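Local coordinates for aryl acylamidase (bacterium CSBL00001, PDB 4YJ6), which probably hydrolyses aryl acylamides (anilides) to an aromatic amine and a carboxylate, as a member of the amidase signature family of enzymes, at residues A[281-290]-A[396-404]; A[315-323]-A[423-434]. One frame throughout, in Å; residues are numbered along the deposited sequence.

Contact 1 (A[281-290]-A[396-404]); sequences PVQQEIQDLI and LAPTLACMP
Ala397 enters the contact through its backbone, its carbonyl carbon lying near CG2 of Ile290. Pro398, the next residue and the last of its strand, lays its ring across two isoleucines one helical turn apart: CB meets CG2 of Ile286 at 3.5 Å and CG1 of Ile290 at 3.6 Å. From Thr399 on the chain is loop, and Leu400 offers its carbonyl oxygen to the CG2 methyl of Ile286 while its side chain heads away. Ala401 is held by its backbone, its O accepting from Gln283 N at 3.0 Å in an almost straight bond (176°). Its CB abuts Pro281 O, a buried carbonyl without a hydrogen-bond partner in the model. At Cys402 the other branch of Ile286 takes over: the isoleucine stretches out, and CD1 reaches Cys402 C at 3.4 Å. The amide of Gln283 runs alongside, its CD and NE2 against Cys402 CB. Met403 N then donates to Gln283 OE1 at 3.0 Å, coming from above the plane of that carbonyl. Gln283, at the helix N-cap position, thus grips this loop by backbone and side chain alike. A water that donates to Met403 O also receives a weak bond from Gln283 NE2. The bend at chi2 (-61°) brings SE of selenomethionine Met403 to 3.7 Å from Ile286 CG1, the two side chains running past each other in opposite directions. Helix 284-290 runs roughly antiparallel to strand 396-398 (152°), their axes 8.3 Å apart. The full helix 284-299 is the crossover of a beta-alpha-beta unit between parallel strands 270-273 and 303-306, and it packs over strand 394-398 and, through Leu289 and Ile290, strand 454-462; Leu400 turns instead to helix 190-195.

Contact 2 (A[315-323]-A[423-434]); sequences QKQMSDAWC and EIDPLIGWCMTY
Tyr434 lies against helix 315-323 from CB to OH. Its CB rests 3.9 Å from Trp322 CD1, the two rings being set obliquely with their planes at 31°. Farther out, CE1 meets Met318 CB, the two side chains crossing at about a right angle, and CZ comes up to the backbone of Ser319. At the tip, OH touches Met318 CB at 3.3 Å and has a water 2.7 Å away; that water also reaches Gln315 OE1 and Gly429 O. Ile428 shares one face of the indole with Tyr434: CG1, placed anti to the backbone N (chi1 -158°), sits over the six-membered ring of Trp322, 3.8 Å from its centroid, in a CH-pi contact, with Tyr434 CB over the pyrrole end, while Ile428 CG2 meets CE3. A phosphate ion, probably from the crystallisation liquor, lies about 4 Å from the Trp322 side chain. With an alanine in place of Trp322, Ile428 would probably lose its aromatic support, a gap would open beside Tyr434 CB, and Gly184 O would be left without the indole N-H it now accepts. At the helix start, Gln315 NE2 donates to Glu423 O at 2.9 Å, in the carbonyl plane, and also binds the Glu422 carboxylate. Two further waters fill the polar seam: one joins Gln315 OE1, Ser319 OG and Asp425 N, and the other accepts from Ser319 OG and donates to Asp320 OD1 and Asp425 OD2, which may ease the closeness of the two acids. Asp425 OD1 accepts from Leu427 N (an Asx turn) and from Ile428 N (the wider Asx motif), shaping the loop facing the helix. The indole N-H of Trp322 and Thr433 OG1 bond Gly184 and Gly185, which belong to the glycine- and serine-rich segment characteristic of amidase signature enzymes.

From the N terminus the chain first passes 281-290, entering helix 284-299, then strand 303-306 and the start of helix 315-339. After a largely helical excursion it returns as strand 394-398, closing contact 1 across 105 intervening residues. The small hairpin of strands 418-419 and 422-423 follows, and 423-434 closes contact 2 across 99. Their segments alternate, so the two closures cross without nesting. The two later segments join directly: Ala401 N and Trp430 O are 3.0 Å apart, a probable hydrogen bond, and Met432 CE packs on Pro398 O. Contact 1 ties helix 284-299 to the end of strand 394-398 in the large mixed sheet, contact 2 helix 315-339 to the loop leading into helix 434-439.

Contact 1 (A[281-290]-A[396-404])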
loop_
_atom_site.group_PDB
_atom_site.type_symbol
_atom_site.label_atom_id
_atom_site.label_comp_id
_atom_site.label_asym_id
_atom_site.label_seq_id
_atom_site.Cartn_x
_atom_site.Cartn_y
_atom_site.Cartn_z
ATOM N N PRO A 281 -7.532 -11.289 17.462
ATOM C CA PRO A 281 -6.623 -11.156 18.608
ATOM C C PRO A 281 -5.612 -10.057 18.322
ATOM O O PRO A 281 -4.964 -10.126 17.287
ATOM C CB PRO A 281 -5.966 -12.526 18.683
ATOM C CG PRO A 281 -5.919 -13.000 17.217
ATOM C CD PRO A 281 -7.229 -12.462 16.629
ATOM N N VAL A 282 -5.519 -9.042 19.176
ATOM C CA VAL A 282 -4.650 -7.904 18.890
ATOM C C VAL A 282 -3.705 -7.695 20.047
ATOM O O VAL A 282 -4.143 -7.685 21.206
ATOM C CB VAL A 282 -5.482 -6.615 18.693
ATOM C CG1 VAL A 282 -4.579 -5.389 18.477
ATOM C CG2 VAL A 282 -6.434 -6.834 17.503
ATOM N N GLN A 283 -2.424 -7.519 19.756
ATOM C CA GLN A 283 -1.444 -7.311 20.841
ATOM C C GLN A 283 -1.885 -6.152 21.747
ATOM O O GLN A 283 -2.254 -5.052 21.298
ATOM C CB GLN A 283 -0.026 -7.097 20.260
ATOM C CG GLN A 283 0.493 -8.343 19.588
ATOM C CD GLN A 283 1.859 -8.162 18.949
ATOM O OE1 GLN A 283 2.316 -7.024 18.696
ATOM N NE2 GLN A 283 2.521 -9.285 18.683
ATOM N N GLN A 284 -1.861 -6.384 23.057
ATOM C CA GLN A 284 -2.406 -5.405 23.964
ATOM C C GLN A 284 -1.762 -4.021 23.814
ATOM O O GLN A 284 -2.440 -3.007 23.927
ATOM C CB GLN A 284 -2.237 -5.903 25.421
ATOM C CG GLN A 284 -2.912 -5.012 26.398
ATOM C CD GLN A 284 -4.414 -4.980 26.189
ATOM O OE1 GLN A 284 -5.081 -6.032 26.168
ATOM N NE2 GLN A 284 -4.965 -3.781 26.055
ATOM N N GLU A 285 -0.450 -3.972 23.579
ATOM C CA GLU A 285 0.229 -2.684 23.449
ATOM C C GLU A 285 -0.320 -1.852 22.266
ATOM O O GLU A 285 -0.361 -0.618 22.311
ATOM C CB GLU A 285 1.745 -2.867 23.261
ATOM C CG GLU A 285 2.426 -3.545 24.442
ATOM C CD GLU A 285 2.334 -5.080 24.428
ATOM O OE1 GLU A 285 1.817 -5.717 23.458
ATOM O OE2 GLU A 285 2.809 -5.673 25.428
ATOM N N ILE A 286 -0.709 -2.556 21.226
ATOM C CA ILE A 286 -1.301 -1.906 20.047
ATOM C C ILE A 286 -2.701 -1.401 20.407
ATOM O O ILE A 286 -3.036 -0.240 20.159
ATOM C CB ILE A 286 -1.369 -2.867 18.878
ATOM C CG1 ILE A 286 0.045 -3.080 18.306
ATOM C CG2 ILE A 286 -2.333 -2.300 17.758
ATOM C CD1 ILE A 286 0.095 -4.152 17.201
ATOM N N GLN A 287 -3.495 -2.241 21.074
ATOM C CA GLN A 287 -4.804 -1.771 21.542
ATOM C C GLN A 287 -4.678 -0.498 22.380
ATOM O O GLN A 287 -5.417 0.474 22.189
ATOM C CB GLN A 287 -5.517 -2.837 22.356
ATOM C CG GLN A 287 -5.784 -4.113 21.610
ATOM C CD GLN A 287 -6.752 -5.027 22.366
ATOM O OE1 GLN A 287 -7.765 -4.568 22.903
ATOM N NE2 GLN A 287 -6.423 -6.319 22.422
ATOM N N ASP A 288 -3.754 -0.496 23.333
ATOM C CA ASP A 288 -3.603 0.677 24.174
ATOM C C ASP A 288 -3.194 1.924 23.414
ATOM O O ASP A 288 -3.662 3.042 23.711
ATOM C CB ASP A 288 -2.560 0.419 25.284
ATOM C CG ASP A 288 -3.004 -0.650 26.272
ATOM O OD1 ASP A 288 -4.208 -1.009 26.294
ATOM O OD2 ASP A 288 -2.119 -1.126 27.023
ATOM N N LEU A 289 -2.304 1.746 22.445
ATOM C CA LEU A 289 -1.809 2.874 21.674
ATOM C C LEU A 289 -2.955 3.471 20.864
ATOM O O LEU A 289 -3.070 4.678 20.734
ATOM C CB LEU A 289 -0.660 2.423 20.745
ATOM C CG LEU A 289 -0.020 3.516 19.906
ATOM C CD1 LEU A 289 0.753 4.505 20.781
ATOM C CD2 LEU A 289 0.900 2.857 18.826
ATOM N N ILE A 290 -3.812 2.616 20.319
ATOM C CA ILE A 290 -4.927 3.109 19.505
ATOM C C ILE A 290 -5.998 3.780 20.391
ATOM O O ILE A 290 -6.635 4.764 19.983
ATOM C CB ILE A 290 -5.540 1.980 18.637
ATOM C CG1 ILE A 290 -4.485 1.386 17.690
ATOM C CG2 ILE A 290 -6.794 2.483 17.871
ATOM C CD1 ILE A 290 -3.677 2.364 16.936
ATOM N N LEU A 396 -12.426 4.147 13.499
ATOM C CA LEU A 396 -11.003 3.989 13.817
ATOM C C LEU A 396 -10.740 2.577 14.301
ATOM O O LEU A 396 -11.547 2.010 15.035
ATOM C CB LEU A 396 -10.584 4.943 14.942
ATOM C CG LEU A 396 -10.905 6.404 14.712
ATOM C CD1 LEU A 396 -10.537 7.200 15.972
ATOM C CD2 LEU A 396 -10.135 6.885 13.474
ATOM N N ALA A 397 -9.574 2.050 13.965
ATOM C CA ALA A 397 -9.149 0.722 14.422
ATOM C C ALA A 397 -7.637 0.693 14.336
ATOM O O ALA A 397 -7.056 1.557 13.706
ATOM C CB ALA A 397 -9.784 -0.394 13.523
ATOM N N PRO A 398 -6.976 -0.287 14.974
ATOM C CA PRO A 398 -5.552 -0.453 14.678
ATOM C C PRO A 398 -5.436 -0.945 13.241
ATOM O O PRO A 398 -6.267 -1.738 12.805
ATOM C CB PRO A 398 -5.082 -1.572 15.640
ATOM C CG PRO A 398 -6.256 -1.768 16.643
ATOM C CD PRO A 398 -7.501 -1.349 15.856
ATOM N N THR A 399 -4.413 -0.517 12.514
ATOM C CA THR A 399 -4.236 -1.046 11.155
ATOM C C THR A 399 -3.985 -2.550 11.189
ATOM O O THR A 399 -4.531 -3.285 10.376
ATOM C CB THR A 399 -3.049 -0.343 10.484
ATOM O OG1 THR A 399 -3.266 1.062 10.608
ATOM C CG2 THR A 399 -2.896 -0.745 8.989
ATOM N N LEU A 400 -3.148 -2.986 12.146
ATOM C CA LEU A 400 -2.673 -4.350 12.202
ATOM C C LEU A 400 -2.767 -4.914 13.614
ATOM O O LEU A 400 -2.760 -4.164 14.587
ATOM C CB LEU A 400 -1.198 -4.423 11.816
ATOM C CG LEU A 400 -0.896 -3.827 10.449
ATOM C CD1 LEU A 400 0.612 -3.816 10.229
ATOM C CD2 LEU A 400 -1.607 -4.684 9.403
ATOM N N ALA A 401 -2.811 -6.239 13.695
ATOM C CA ALA A 401 -2.965 -6.919 15.000
ATOM C C ALA A 401 -1.632 -7.156 15.717
ATOM O O ALA A 401 -1.646 -7.593 16.880
ATOM C CB ALA A 401 -3.651 -8.240 14.797
ATOM N N CYS A 402 -0.509 -6.922 15.041
ATOM C CA CYS A 402 0.807 -7.188 15.648
ATOM C C CYS A 402 1.885 -6.245 15.127
ATOM O O CYS A 402 1.721 -5.578 14.096
ATOM C CB CYS A 402 1.243 -8.636 15.392
ATOM S SG CYS A 402 1.400 -9.078 13.613
HETATM N N MSE A 403 2.995 -6.217 15.859
HETATM C CA MSE A 403 4.170 -5.436 15.498
HETATM C C MSE A 403 5.018 -6.129 14.439
HETATM O O MSE A 403 4.816 -7.305 14.131
HETATM C CB MSE A 403 5.030 -5.228 16.762
HETATM C CG MSE A 403 4.288 -4.562 17.907
HETATM SE SE MSE A 403 3.632 -2.787 17.445
HETATM C CE MSE A 403 5.311 -1.866 17.060
ATOM N N PRO A 404 5.977 -5.392 13.864
ATOM C CA PRO A 404 6.847 -5.998 12.861
ATOM C C PRO A 404 7.520 -7.280 13.349
ATOM O O PRO A 404 7.828 -7.410 14.556
ATOM C CB PRO A 404 7.898 -4.903 12.610
ATOM C CG PRO A 404 7.177 -3.633 12.819
ATOM C CD PRO A 404 6.237 -3.945 14.014
HETATM O O HOH W 1 4.791 -9.047 16.262
#

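Contact 2 (A[315-323]-A[423-434])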
loop_
_atom_site.group_PDB
_atom_site.type_symbol
_atom_site.label_atom_id
_atom_site.label_comp_id
_atom_site.label_asym_id
_atom_site.label_seq_id
_atom_site.Cartn_x
_atom_site.Cartn_y
_atom_site.Cartn_z
ATOM N N GLN A 315 -12.426 -14.819 12.664
ATOM C CA GLN A 315 -11.328 -14.292 11.848
ATOM C C GLN A 315 -10.655 -15.355 10.949
ATOM O O GLN A 315 -10.238 -15.039 9.840
ATOM C CB GLN A 315 -10.330 -13.544 12.716
ATOM C CG GLN A 315 -9.722 -14.371 13.861
ATOM C CD GLN A 315 -8.407 -15.023 13.459
ATOM O OE1 GLN A 315 -7.965 -14.897 12.333
ATOM N NE2 GLN A 315 -7.766 -15.709 14.400
ATOM N N LYS A 316 -10.574 -16.612 11.384
ATOM C CA LYS A 316 -10.104 -17.668 10.489
ATOM C C LYS A 316 -11.028 -17.868 9.313
ATOM O O LYS A 316 -10.563 -18.067 8.203
ATOM C CB LYS A 316 -9.936 -19.020 11.228
ATOM C CG LYS A 316 -9.490 -20.129 10.259
ATOM C CD LYS A 316 -9.148 -21.430 11.001
ATOM C CE LYS A 316 -8.231 -22.340 10.145
ATOM N NZ LYS A 316 -8.854 -22.881 8.886
ATOM N N GLN A 317 -12.341 -17.831 9.532
ATOM C CA GLN A 317 -13.255 -17.993 8.408
ATOM C C GLN A 317 -13.034 -16.884 7.382
ATOM O O GLN A 317 -13.043 -17.137 6.190
ATOM C CB GLN A 317 -14.695 -17.946 8.894
ATOM C CG GLN A 317 -15.114 -19.276 9.550
ATOM C CD GLN A 317 -16.518 -19.186 10.151
ATOM O OE1 GLN A 317 -16.847 -18.245 10.864
ATOM N NE2 GLN A 317 -17.350 -20.174 9.849
HETATM N N MSE A 318 -12.837 -15.659 7.861
HETATM C CA MSE A 318 -12.641 -14.538 6.947
HETATM C C MSE A 318 -11.309 -14.603 6.204
HETATM O O MSE A 318 -11.266 -14.359 4.994
HETATM C CB MSE A 318 -12.756 -13.236 7.724
HETATM C CG MSE A 318 -14.122 -13.101 8.284
HETATM SE SE MSE A 318 -14.368 -11.249 8.765
HETATM C CE MSE A 318 -13.052 -11.129 10.235
ATOM N N SER A 319 -10.213 -14.898 6.905
ATOM C CA SER A 319 -8.938 -14.984 6.214
ATOM C C SER A 319 -8.903 -16.134 5.215
ATOM O O SER A 319 -8.305 -15.995 4.131
ATOM C CB SER A 319 -7.735 -15.073 7.178
ATOM O OG SER A 319 -7.730 -16.301 7.915
ATOM N N ASP A 320 -9.512 -17.267 5.559
ATOM C CA ASP A 320 -9.591 -18.363 4.591
ATOM C C ASP A 320 -10.351 -17.936 3.320
ATOM O O ASP A 320 -9.936 -18.257 2.203
ATOM C CB ASP A 320 -10.310 -19.587 5.182
ATOM C CG ASP A 320 -9.449 -20.399 6.156
ATOM O OD1 ASP A 320 -8.222 -20.194 6.226
ATOM O OD2 ASP A 320 -10.030 -21.272 6.852
ATOM N N ALA A 321 -11.454 -17.211 3.489
ATOM C CA ALA A 321 -12.231 -16.729 2.334
ATOM C C ALA A 321 -11.396 -15.759 1.519
ATOM O O ALA A 321 -11.387 -15.814 0.279
ATOM C CB ALA A 321 -13.534 -16.028 2.794
ATOM N N TRP A 322 -10.700 -14.848 2.191
ATOM C CA TRP A 322 -9.784 -13.931 1.454
ATOM C C TRP A 322 -8.743 -14.681 0.645
ATOM O O TRP A 322 -8.533 -14.399 -0.549
ATOM C CB TRP A 322 -9.066 -13.004 2.439
ATOM C CG TRP A 322 -8.201 -11.951 1.713
ATOM C CD1 TRP A 322 -8.610 -10.709 1.268
ATOM C CD2 TRP A 322 -6.816 -12.052 1.383
ATOM N NE1 TRP A 322 -7.564 -10.061 0.675
ATOM C CE2 TRP A 322 -6.450 -10.858 0.732
ATOM C CE3 TRP A 322 -5.848 -13.060 1.546
ATOM C CZ2 TRP A 322 -5.162 -10.632 0.261
ATOM C CZ3 TRP A 322 -4.577 -12.849 1.083
ATOM C CH2 TRP A 322 -4.231 -11.635 0.433
ATOM N N CYS A 323 -8.113 -15.681 1.262
ATOM C CA CYS A 323 -7.100 -16.458 0.551
ATOM C C CYS A 323 -7.669 -17.157 -0.660
ATOM O O CYS A 323 -7.032 -17.189 -1.716
ATOM C CB CYS A 323 -6.450 -17.495 1.491
ATOM S SG CYS A 323 -5.341 -16.759 2.732
ATOM N N GLU A 423 -4.642 -18.885 17.370
ATOM C CA GLU A 423 -4.082 -19.174 16.056
ATOM C C GLU A 423 -4.561 -18.107 15.086
ATOM O O GLU A 423 -5.725 -17.714 15.115
ATOM C CB GLU A 423 -4.543 -20.541 15.535
ATOM C CG GLU A 423 -3.832 -21.746 16.167
ATOM C CD GLU A 423 -2.337 -21.755 15.853
ATOM O OE1 GLU A 423 -1.943 -21.879 14.656
ATOM O OE2 GLU A 423 -1.567 -21.587 16.818
ATOM N N ILE A 424 -3.671 -17.726 14.183
ATOM C CA ILE A 424 -4.020 -16.724 13.177
ATOM C C ILE A 424 -3.202 -17.048 11.939
ATOM O O ILE A 424 -2.060 -17.553 12.038
ATOM C CB ILE A 424 -3.772 -15.299 13.709
ATOM C CG1 ILE A 424 -4.428 -14.243 12.800
ATOM C CG2 ILE A 424 -2.277 -14.974 13.903
ATOM C CD1 ILE A 424 -4.664 -12.922 13.570
ATOM N N ASP A 425 -3.787 -16.804 10.764
ATOM C CA ASP A 425 -3.093 -17.079 9.511
ATOM C C ASP A 425 -1.848 -16.171 9.382
ATOM O O ASP A 425 -1.929 -14.940 9.492
ATOM C CB ASP A 425 -4.048 -16.833 8.343
ATOM C CG ASP A 425 -3.425 -17.183 7.003
ATOM O OD1 ASP A 425 -2.612 -16.390 6.521
ATOM O OD2 ASP A 425 -3.745 -18.246 6.442
ATOM N N PRO A 426 -0.674 -16.781 9.195
ATOM C CA PRO A 426 0.553 -15.996 9.252
ATOM C C PRO A 426 0.780 -15.170 7.989
ATOM O O PRO A 426 1.600 -14.249 8.033
ATOM C CB PRO A 426 1.643 -17.071 9.379
ATOM C CG PRO A 426 1.082 -18.240 8.699
ATOM C CD PRO A 426 -0.391 -18.219 9.022
ATOM N N LEU A 427 0.071 -15.481 6.910
ATOM C CA LEU A 427 0.222 -14.689 5.675
ATOM C C LEU A 427 -0.583 -13.404 5.755
ATOM O O LEU A 427 -0.097 -12.332 5.416
ATOM C CB LEU A 427 -0.253 -15.476 4.450
ATOM C CG LEU A 427 0.309 -16.885 4.252
ATOM C CD1 LEU A 427 -0.207 -17.432 2.921
ATOM C CD2 LEU A 427 1.855 -16.865 4.282
ATOM N N ILE A 428 -1.829 -13.489 6.211
ATOM C CA ILE A 428 -2.704 -12.334 6.089
ATOM C C ILE A 428 -3.637 -12.163 7.291
ATOM O O ILE A 428 -4.340 -11.165 7.400
ATOM C CB ILE A 428 -3.562 -12.458 4.800
ATOM C CG1 ILE A 428 -4.096 -11.106 4.323
ATOM C CG2 ILE A 428 -4.745 -13.388 5.031
ATOM C CD1 ILE A 428 -2.989 -10.148 3.811
ATOM N N GLY A 429 -3.677 -13.137 8.191
ATOM C CA GLY A 429 -4.713 -13.111 9.235
ATOM C C GLY A 429 -4.682 -11.924 10.177
ATOM O O GLY A 429 -5.739 -11.515 10.707
ATOM N N TRP A 430 -3.468 -11.430 10.455
ATOM C CA TRP A 430 -3.271 -10.290 11.351
ATOM C C TRP A 430 -3.399 -8.944 10.591
ATOM O O TRP A 430 -3.292 -7.863 11.184
ATOM C CB TRP A 430 -1.870 -10.405 12.005
ATOM C CG TRP A 430 -0.814 -10.747 10.955
ATOM C CD1 TRP A 430 -0.490 -11.988 10.492
ATOM C CD2 TRP A 430 -0.010 -9.819 10.208
ATOM N NE1 TRP A 430 0.464 -11.889 9.496
ATOM C CE2 TRP A 430 0.790 -10.568 9.329
ATOM C CE3 TRP A 430 0.127 -8.425 10.225
ATOM C CZ2 TRP A 430 1.697 -9.962 8.424
ATOM C CZ3 TRP A 430 1.029 -7.826 9.356
ATOM C CH2 TRP A 430 1.813 -8.595 8.484
ATOM N N CYS A 431 -3.609 -9.010 9.277
ATOM C CA CYS A 431 -3.745 -7.789 8.479
ATOM C C CYS A 431 -5.224 -7.397 8.436
ATOM O O CYS A 431 -5.910 -7.663 7.432
ATOM C CB CYS A 431 -3.230 -8.006 7.042
ATOM S SG CYS A 431 -1.519 -8.657 7.006
HETATM N N MSE A 432 -5.697 -6.755 9.507
HETATM C CA MSE A 432 -7.121 -6.469 9.698
HETATM C C MSE A 432 -7.676 -5.547 8.628
HETATM O O MSE A 432 -8.882 -5.480 8.435
HETATM C CB MSE A 432 -7.321 -5.903 11.099
HETATM C CG MSE A 432 -6.762 -6.878 12.087
HETATM SE SE MSE A 432 -7.368 -6.291 13.839
HETATM C CE MSE A 432 -6.200 -4.779 14.146
ATOM N N THR A 433 -6.757 -4.854 7.953
ATOM C CA THR A 433 -7.038 -4.086 6.731
ATOM C C THR A 433 -7.872 -4.824 5.681
ATOM O O THR A 433 -8.553 -4.165 4.870
ATOM C CB THR A 433 -5.687 -3.769 6.046
ATOM O OG1 THR A 433 -4.846 -4.931 6.071
ATOM C CG2 THR A 433 -4.965 -2.699 6.847
ATOM N N TYR A 434 -7.808 -6.164 5.636
ATOM C CA TYR A 434 -8.460 -6.846 4.509
ATOM C C TYR A 434 -9.979 -6.642 4.526
ATOM O O TYR A 434 -10.633 -6.893 3.488
ATOM C CB TYR A 434 -8.109 -8.353 4.393
ATOM C CG TYR A 434 -8.588 -9.260 5.526
ATOM C CD1 TYR A 434 -9.953 -9.519 5.720
ATOM C CD2 TYR A 434 -7.669 -9.907 6.347
ATOM C CE1 TYR A 434 -10.385 -10.364 6.753
ATOM C CE2 TYR A 434 -8.082 -10.745 7.371
ATOM C CZ TYR A 434 -9.437 -10.972 7.569
ATOM O OH TYR A 434 -9.850 -11.820 8.590
HETATM O O HOH W 2 -7.927 -13.091 9.969
HETATM O O HOH W 3 -6.602 -16.454 10.486
HETATM O O HOH W 4 -6.572 -18.045 6.346
#